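Local coordinates for putative protein (Aquifex aeolicus, PDB 1T6T) that is of unknown function but carries a Toprim domain of the RNase M5-like group, and so may act in nucleic acid processing, at residues 56-59 / 60-64; 83-86 / 87-91; 92-95 / 96-99. All coordinates share one frame; numbering follows the deposited sequence.

Contact 1: residues 56-59 / 60-64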
loop_
_atom_site.group_PDB
_atom_site.type_symbol
_atom_site.label_atom_id
_atom_site.label_comp_id
_atom_site.label_asym_id
_atom_site.label_seq_id
_atom_site.Cartn_x
_atom_site.Cartn_y
_atom_site.Cartn_z
ATOM N N ASP B 56 -3.892 -15.870 7.863
ATOM C CA ASP B 56 -3.149 -16.894 8.585
ATOM C C ASP B 56 -2.728 -16.456 9.985
ATOM O O ASP B 56 -2.694 -17.269 10.913
ATOM C CB ASP B 56 -1.924 -17.332 7.777
ATOM C CG ASP B 56 -2.303 -18.001 6.466
ATOM O OD1 ASP B 56 -3.431 -18.533 6.368
ATOM O OD2 ASP B 56 -1.471 -18.006 5.533
HETATM N N MSE B 57 -2.411 -15.172 10.135
HETATM C CA MSE B 57 -2.001 -14.616 11.424
HETATM C C MSE B 57 -3.148 -14.572 12.428
HETATM O O MSE B 57 -2.935 -14.723 13.631
HETATM C CB MSE B 57 -1.482 -13.187 11.245
HETATM C CG MSE B 57 -0.144 -13.066 10.562
HETATM SE SE MSE B 57 0.224 -11.207 10.146
HETATM C CE MSE B 57 0.761 -10.596 11.902
ATOM N N LEU B 58 -4.361 -14.360 11.926
ATOM C CA LEU B 58 -5.538 -14.249 12.781
ATOM C C LEU B 58 -6.293 -15.546 13.046
ATOM O O LEU B 58 -6.979 -15.670 14.061
ATOM C CB LEU B 58 -6.509 -13.232 12.182
ATOM C CG LEU B 58 -5.957 -11.831 11.904
ATOM C CD1 LEU B 58 -7.015 -11.004 11.193
ATOM C CD2 LEU B 58 -5.533 -11.170 13.206
ATOM N N GLU B 59 -6.168 -16.504 12.135
ATOM C CA GLU B 59 -6.868 -17.776 12.255
ATOM C C GLU B 59 -6.747 -18.417 13.631
ATOM O O GLU B 59 -5.642 -18.643 14.128
ATOM C CB GLU B 59 -6.363 -18.764 11.203
ATOM C CG GLU B 59 -7.261 -19.976 11.052
ATOM C CD GLU B 59 -6.681 -21.027 10.138
ATOM O OE1 GLU B 59 -5.919 -20.670 9.212
ATOM O OE2 GLU B 59 -7.003 -22.216 10.341
ATOM N N GLY B 60 -7.893 -18.710 14.234
ATOM C CA GLY B 60 -7.912 -19.346 15.540
ATOM C C GLY B 60 -7.471 -18.483 16.706
ATOM O O GLY B 60 -7.391 -18.964 17.839
ATOM N N LYS B 61 -7.183 -17.213 16.447
ATOM C CA LYS B 61 -6.744 -16.314 17.508
ATOM C C LYS B 61 -7.706 -15.153 17.716
ATOM O O LYS B 61 -8.012 -14.782 18.849
ATOM C CB LYS B 61 -5.347 -15.773 17.200
ATOM C CG LYS B 61 -4.273 -16.841 17.159
ATOM C CD LYS B 61 -2.903 -16.228 16.930
ATOM C CE LYS B 61 -1.817 -17.286 16.957
ATOM N NZ LYS B 61 -0.469 -16.666 16.813
ATOM N N TRP B 62 -8.171 -14.572 16.616
ATOM C CA TRP B 62 -9.102 -13.461 16.690
ATOM C C TRP B 62 -10.286 -13.716 15.773
ATOM O O TRP B 62 -10.126 -14.244 14.673
ATOM C CB TRP B 62 -8.392 -12.161 16.303
ATOM C CG TRP B 62 -7.218 -11.869 17.187
ATOM C CD1 TRP B 62 -5.936 -12.308 17.025
ATOM C CD2 TRP B 62 -7.234 -11.118 18.406
ATOM N NE1 TRP B 62 -5.150 -11.877 18.069
ATOM C CE2 TRP B 62 -5.923 -11.143 18.931
ATOM C CE3 TRP B 62 -8.231 -10.426 19.107
ATOM C CZ2 TRP B 62 -5.581 -10.503 20.128
ATOM C CZ3 TRP B 62 -7.890 -9.788 20.298
ATOM C CH2 TRP B 62 -6.574 -9.832 20.793
ATOM N N GLU B 63 -11.479 -13.356 16.231
ATOM C CA GLU B 63 -12.679 -13.557 15.432
ATOM C C GLU B 63 -13.135 -12.260 14.783
ATOM O O GLU B 63 -13.857 -12.278 13.790
ATOM C CB GLU B 63 -13.812 -14.093 16.309
ATOM C CG GLU B 63 -13.506 -15.409 16.994
ATOM C CD GLU B 63 -14.566 -15.784 18.014
ATOM O OE1 GLU B 63 -14.484 -16.895 18.581
ATOM O OE2 GLU B 63 -15.480 -14.964 18.252
ATOM N N LYS B 64 -12.708 -11.137 15.347
ATOM C CA LYS B 64 -13.115 -9.834 14.848
ATOM C C LYS B 64 -11.938 -8.968 14.418
ATOM O O LYS B 64 -10.875 -8.979 15.044
ATOM C CB LYS B 64 -13.920 -9.106 15.924
ATOM C CG LYS B 64 -14.726 -7.924 15.416
ATOM C CD LYS B 64 -15.407 -7.167 16.557
ATOM C CE LYS B 64 -16.283 -8.069 17.419
ATOM N NZ LYS B 64 -15.492 -9.034 18.245
HETATM O O HOH W 1 -0.532 -15.095 14.611
#
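In L58 (chi1 -55°) and W62 (chi1 -59°) each CG lies anti to its own carbonyl carbon, and the two side chains cross at about a right angle where helix 51-58 gives way to the loop before strand 64-67. CD2 of L58 meets CD1 of the W62 indole at 4.0 Å, a single apolar touch that approaches the ring obliquely. The backbone is tied more firmly. L58 O accepts two bonds: W62 N reaches it at 3.0 Å in the carbonyl plane, with an N-H...O angle of 170°, while K61 N comes to the same oxygen at 2.8 Å, tilted out of that plane. E59 and G60 form the middle of a type II beta turn over L58-K61, closed by K61 N to L58 O; G60 holds the positive-phi place. K61 is extended beyond CG and passes alongside the turn, its CD 3.6 Å from M57 O. Its end is joined to the same carbonyl through a water, which donates to M57 O at 2.6 Å and accepts from K61 NZ at 2.7 Å. Towards the sheet, L58 packs on V23 and I44, and on F91. The chemistry therefore amounts to a polar closure of the helix C-terminus, in which two amides share L58 O, and a water carries the K61 ammonium group to M57 O; the positive charge probably suits the negative end of the helix dipole.

Contact 2: residues 83-86 / 87-91; sequences KELL and SSQGF
A Schellman motif closes helix 73-88, the helix of the beta-alpha-beta unit that joins strands 64-67 and 92-94. G90 has positive phi, at backbone angles where a side chain would collide with the carbonyl oxygen of Q89, a position suited to glycine; beyond it F91 N returns to L86 O at 3.0 Å, and inside that bond G90 N bonds to S87 O at 3.2 Å. Q89 N lies 3.1 Å from L85 O and equally far from L86 O, both weak bonds with N-H...O angles near 130°. The F91 side chain folds back with its backbone: L86 O lies at the ring edge and in the ring plane, and L86 CD2 touches F91 CD2 at 3.7 Å, the two side chains crossing at a slant. Serine hydroxyls add to this. S88 OG, placed by chi1 of 78° between its own N and carbonyl carbon, gives L85 O a further donor at 2.6 Å and in turn accepts from Q89 NE2 at 3.0 Å, a short polar chain over the helix end. Q89 bends at chi2 to bring its amide there, and L85 CD1 lies 4.0 Å from that NE2. The proton of S87 OG has both K83 O and E84 O within reach. On the sheet side L86 packs against V65 and L67 of strand 64-67, whereas L85, Q89 and F91 lean on helix 51-58 through Y51, V55 and L58.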
loop_
_atom_site.group_PDB
_atom_site.type_symbol
_atom_site.label_atom_id
_atom_site.label_comp_id
_atom_site.label_asym_id
_atom_site.label_seq_id
_atom_site.Cartn_x
_atom_site.Cartn_y
_atom_site.Cartn_z
ATOM N N LYS B 83 -12.167 -6.334 3.336
ATOM C CA LYS B 83 -13.489 -6.607 3.892
ATOM C C LYS B 83 -14.023 -7.898 3.265
ATOM O O LYS B 83 -14.490 -8.799 3.961
ATOM C CB LYS B 83 -14.441 -5.451 3.583
ATOM C CG LYS B 83 -15.854 -5.654 4.087
ATOM C CD LYS B 83 -16.723 -4.475 3.688
ATOM C CE LYS B 83 -18.158 -4.672 4.128
ATOM N NZ LYS B 83 -18.976 -3.477 3.783
ATOM N N GLU B 84 -13.938 -7.984 1.943
ATOM C CA GLU B 84 -14.407 -9.161 1.222
ATOM C C GLU B 84 -13.610 -10.409 1.606
ATOM O O GLU B 84 -14.186 -11.464 1.866
ATOM C CB GLU B 84 -14.313 -8.911 -0.289
ATOM C CG GLU B 84 -14.755 -10.078 -1.172
ATOM C CD GLU B 84 -16.134 -10.617 -0.820
ATOM O OE1 GLU B 84 -17.032 -9.813 -0.474
ATOM O OE2 GLU B 84 -16.320 -11.852 -0.907
ATOM N N LEU B 85 -12.287 -10.288 1.653
ATOM C CA LEU B 85 -11.445 -11.422 2.004
ATOM C C LEU B 85 -11.708 -11.934 3.414
ATOM O O LEU B 85 -11.949 -13.125 3.615
ATOM C CB LEU B 85 -9.960 -11.062 1.876
ATOM C CG LEU B 85 -8.996 -12.176 2.315
ATOM C CD1 LEU B 85 -9.246 -13.436 1.491
ATOM C CD2 LEU B 85 -7.558 -11.709 2.157
ATOM N N LEU B 86 -11.659 -11.040 4.392
ATOM C CA LEU B 86 -11.874 -11.451 5.770
ATOM C C LEU B 86 -13.254 -12.053 5.985
ATOM O O LEU B 86 -13.387 -13.080 6.650
ATOM C CB LEU B 86 -11.631 -10.269 6.721
ATOM C CG LEU B 86 -10.156 -9.838 6.785
ATOM C CD1 LEU B 86 -10.035 -8.526 7.529
ATOM C CD2 LEU B 86 -9.318 -10.919 7.466
ATOM N N SER B 87 -14.285 -11.442 5.415
ATOM C CA SER B 87 -15.621 -11.993 5.591
ATOM C C SER B 87 -15.707 -13.377 4.931
ATOM O O SER B 87 -16.368 -14.276 5.450
ATOM C CB SER B 87 -16.680 -11.042 5.010
ATOM O OG SER B 87 -16.532 -10.877 3.610
ATOM N N SER B 88 -15.022 -13.555 3.802
ATOM C CA SER B 88 -15.054 -14.840 3.102
ATOM C C SER B 88 -14.387 -15.938 3.923
ATOM O O SER B 88 -14.702 -17.116 3.758
ATOM C CB SER B 88 -14.358 -14.745 1.737
ATOM O OG SER B 88 -12.944 -14.766 1.872
ATOM N N GLN B 89 -13.469 -15.549 4.806
ATOM C CA GLN B 89 -12.751 -16.513 5.633
ATOM C C GLN B 89 -13.385 -16.740 7.002
ATOM O O GLN B 89 -12.824 -17.450 7.838
ATOM C CB GLN B 89 -11.293 -16.075 5.807
ATOM C CG GLN B 89 -10.552 -15.831 4.490
ATOM C CD GLN B 89 -10.516 -17.058 3.592
ATOM O OE1 GLN B 89 -10.091 -18.134 4.008
ATOM N NE2 GLN B 89 -10.957 -16.895 2.348
ATOM N N GLY B 90 -14.539 -16.124 7.237
ATOM C CA GLY B 90 -15.234 -16.311 8.502
ATOM C C GLY B 90 -15.010 -15.293 9.606
ATOM O O GLY B 90 -15.467 -15.497 10.733
ATOM N N PHE B 91 -14.308 -14.206 9.306
ATOM C CA PHE B 91 -14.059 -13.171 10.308
ATOM C C PHE B 91 -15.179 -12.144 10.349
ATOM O O PHE B 91 -15.852 -11.906 9.348
ATOM C CB PHE B 91 -12.748 -12.437 10.002
ATOM C CG PHE B 91 -11.530 -13.297 10.135
ATOM C CD1 PHE B 91 -10.955 -13.520 11.384
ATOM C CD2 PHE B 91 -10.966 -13.900 9.018
ATOM C CE1 PHE B 91 -9.836 -14.332 11.518
ATOM C CE2 PHE B 91 -9.843 -14.717 9.139
ATOM C CZ PHE B 91 -9.278 -14.934 10.392
#

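Contact 3: residues 92-95 / 96-99; sequences LVDE and NFRN
D94 caps the N-terminus of helix 96-101 as the chain leaves strand 92-94, outermost of the sheet within this chain. D94 OD1 accepts from N96 N at 2.8 Å and is met nearly along its C-O axis, although the N-H...O angle is 140°. The carboxylate gets there with CG anti to the backbone N (chi1 -174°). D94 OD2 receives a water that also accepts from N96 ND2, bridging a carboxylate and an amide whose planes stand 76° apart. The same OD2 lies at the F97 ring edge, near its plane, 3.9 Å from CE2. In the first turn E95 O accepts from N99 N at 2.8 Å, nearly straight at the donor. A second water receives R98 N and donates to D94 O, joining an early helix amide to the last strand carbonyl. The E95 carboxylate is served on both oxygens: OE1 forms a salt bridge with K83 and takes a water shared with N99 ND2, while OE2 accepts from N79 and from another water. The K83 charge and the N79 amide would be expected to favour the anion. N99 OD1 is bound by K102 as well as by solvent. R98 spends its guanidinium on F69 O, D70 O and E76; its charged end is not in direct contact with E95 (NH1 to OE2 4.9 Å) but reaches it through a water. That water accepts from R98 NH1 at 2.9 Å, in the guanidinium plane, and donates to N99 OD1 at 2.8 Å and to E95 OE2 at 3.2 Å.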
loop_
_atom_site.group_PDB
_atom_site.type_symbol
_atom_site.label_atom_id
_atom_site.label_comp_id
_atom_site.label_asym_id
_atom_site.label_seq_id
_atom_site.Cartn_x
_atom_site.Cartn_y
_atom_site.Cartn_z
ATOM N N LEU B 92 -15.376 -11.544 11.520
ATOM C CA LEU B 92 -16.368 -10.490 11.686
ATOM C C LEU B 92 -15.599 -9.201 11.397
ATOM O O LEU B 92 -14.550 -8.955 11.992
ATOM C CB LEU B 92 -16.906 -10.475 13.118
ATOM C CG LEU B 92 -17.715 -11.717 13.501
ATOM C CD1 LEU B 92 -18.095 -11.664 14.974
ATOM C CD2 LEU B 92 -18.956 -11.791 12.625
ATOM N N VAL B 93 -16.108 -8.397 10.474
ATOM C CA VAL B 93 -15.450 -7.155 10.087
ATOM C C VAL B 93 -16.133 -5.926 10.685
ATOM O O VAL B 93 -17.332 -5.720 10.507
ATOM C CB VAL B 93 -15.419 -7.028 8.542
ATOM C CG1 VAL B 93 -14.795 -5.707 8.129
ATOM C CG2 VAL B 93 -14.637 -8.194 7.952
ATOM N N ASP B 94 -15.358 -5.112 11.396
ATOM C CA ASP B 94 -15.879 -3.903 12.024
ATOM C C ASP B 94 -15.426 -2.668 11.248
ATOM O O ASP B 94 -14.234 -2.379 11.171
ATOM C CB ASP B 94 -15.374 -3.808 13.467
ATOM C CG ASP B 94 -15.995 -2.656 14.233
ATOM O OD1 ASP B 94 -16.579 -1.751 13.601
ATOM O OD2 ASP B 94 -15.889 -2.651 15.478
ATOM N N GLU B 95 -16.382 -1.946 10.669
ATOM C CA GLU B 95 -16.079 -0.732 9.913
ATOM C C GLU B 95 -16.582 0.504 10.651
ATOM O O GLU B 95 -16.424 1.624 10.171
ATOM C CB GLU B 95 -16.739 -0.775 8.531
ATOM C CG GLU B 95 -16.109 -1.737 7.549
ATOM C CD GLU B 95 -16.747 -1.640 6.178
ATOM O OE1 GLU B 95 -17.883 -2.133 6.005
ATOM O OE2 GLU B 95 -16.116 -1.052 5.275
ATOM N N ASN B 96 -17.190 0.300 11.814
ATOM C CA ASN B 96 -17.729 1.417 12.581
ATOM C C ASN B 96 -16.724 2.507 12.923
ATOM O O ASN B 96 -17.047 3.686 12.851
ATOM C CB ASN B 96 -18.387 0.919 13.870
ATOM C CG ASN B 96 -19.580 0.021 13.605
ATOM O OD1 ASN B 96 -20.375 0.279 12.703
ATOM N ND2 ASN B 96 -19.714 -1.033 14.397
ATOM N N PHE B 97 -15.509 2.129 13.299
ATOM C CA PHE B 97 -14.511 3.128 13.655
ATOM C C PHE B 97 -14.077 3.951 12.458
ATOM O O PHE B 97 -13.953 5.176 12.546
ATOM C CB PHE B 97 -13.309 2.455 14.318
ATOM C CG PHE B 97 -13.573 2.031 15.731
ATOM C CD1 PHE B 97 -13.516 2.954 16.770
ATOM C CD2 PHE B 97 -13.918 0.715 16.020
ATOM C CE1 PHE B 97 -13.802 2.573 18.083
ATOM C CE2 PHE B 97 -14.206 0.322 17.327
ATOM C CZ PHE B 97 -14.147 1.255 18.359
ATOM N N ARG B 98 -13.849 3.279 11.338
ATOM C CA ARG B 98 -13.441 3.967 10.126
ATOM C C ARG B 98 -14.578 4.859 9.629
ATOM O O ARG B 98 -14.353 6.006 9.248
ATOM C CB ARG B 98 -13.065 2.950 9.043
ATOM C CG ARG B 98 -12.588 3.584 7.741
ATOM C CD ARG B 98 -11.989 2.535 6.813
ATOM N NE ARG B 98 -11.460 3.114 5.578
ATOM C CZ ARG B 98 -12.176 3.328 4.480
ATOM N NH1 ARG B 98 -13.462 3.009 4.451
ATOM N NH2 ARG B 98 -11.602 3.852 3.404
ATOM N N ASN B 99 -15.798 4.334 9.637
ATOM C CA ASN B 99 -16.937 5.117 9.169
ATOM C C ASN B 99 -17.183 6.354 10.015
ATOM O O ASN B 99 -17.659 7.369 9.508
ATOM C CB ASN B 99 -18.209 4.266 9.125
ATOM C CG ASN B 99 -18.184 3.246 8.008
ATOM O OD1 ASN B 99 -17.451 3.398 7.026
ATOM N ND2 ASN B 99 -18.997 2.205 8.141
HETATM O O HOH W 2 -13.409 0.261 11.521
HETATM O O HOH W 3 -17.834 -1.182 16.836
HETATM O O HOH W 4 -15.304 1.833 6.282
HETATM O O HOH W 5 -19.794 -0.088 6.329
#

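In the fold
All three are surface contacts at helix ends around one parallel sheet, each with a single buried residue: L58, L86 and R98. Contacts 1 and 2 close the C-termini of helices 51-58 and 73-88 with backbone amides turning back to carbonyls, whereas contact 3 opens helix 96-101 with a carboxylate cap and water bridges. Contact 3 lies deepest: its centre is about 8 Å from the chain's centre, against about 14 Å for the centres of the other two. Contacts 1 and 2 pack together where W62 O lies 3.2 Å from F91 CE1. Contacts 2 and 3 share the unit of helix 73-88 and strand 92-94, with L86 CB 3.9 Å from V93 CG2. Between contacts 1 and 3, E63 O probably accepts from L92 N.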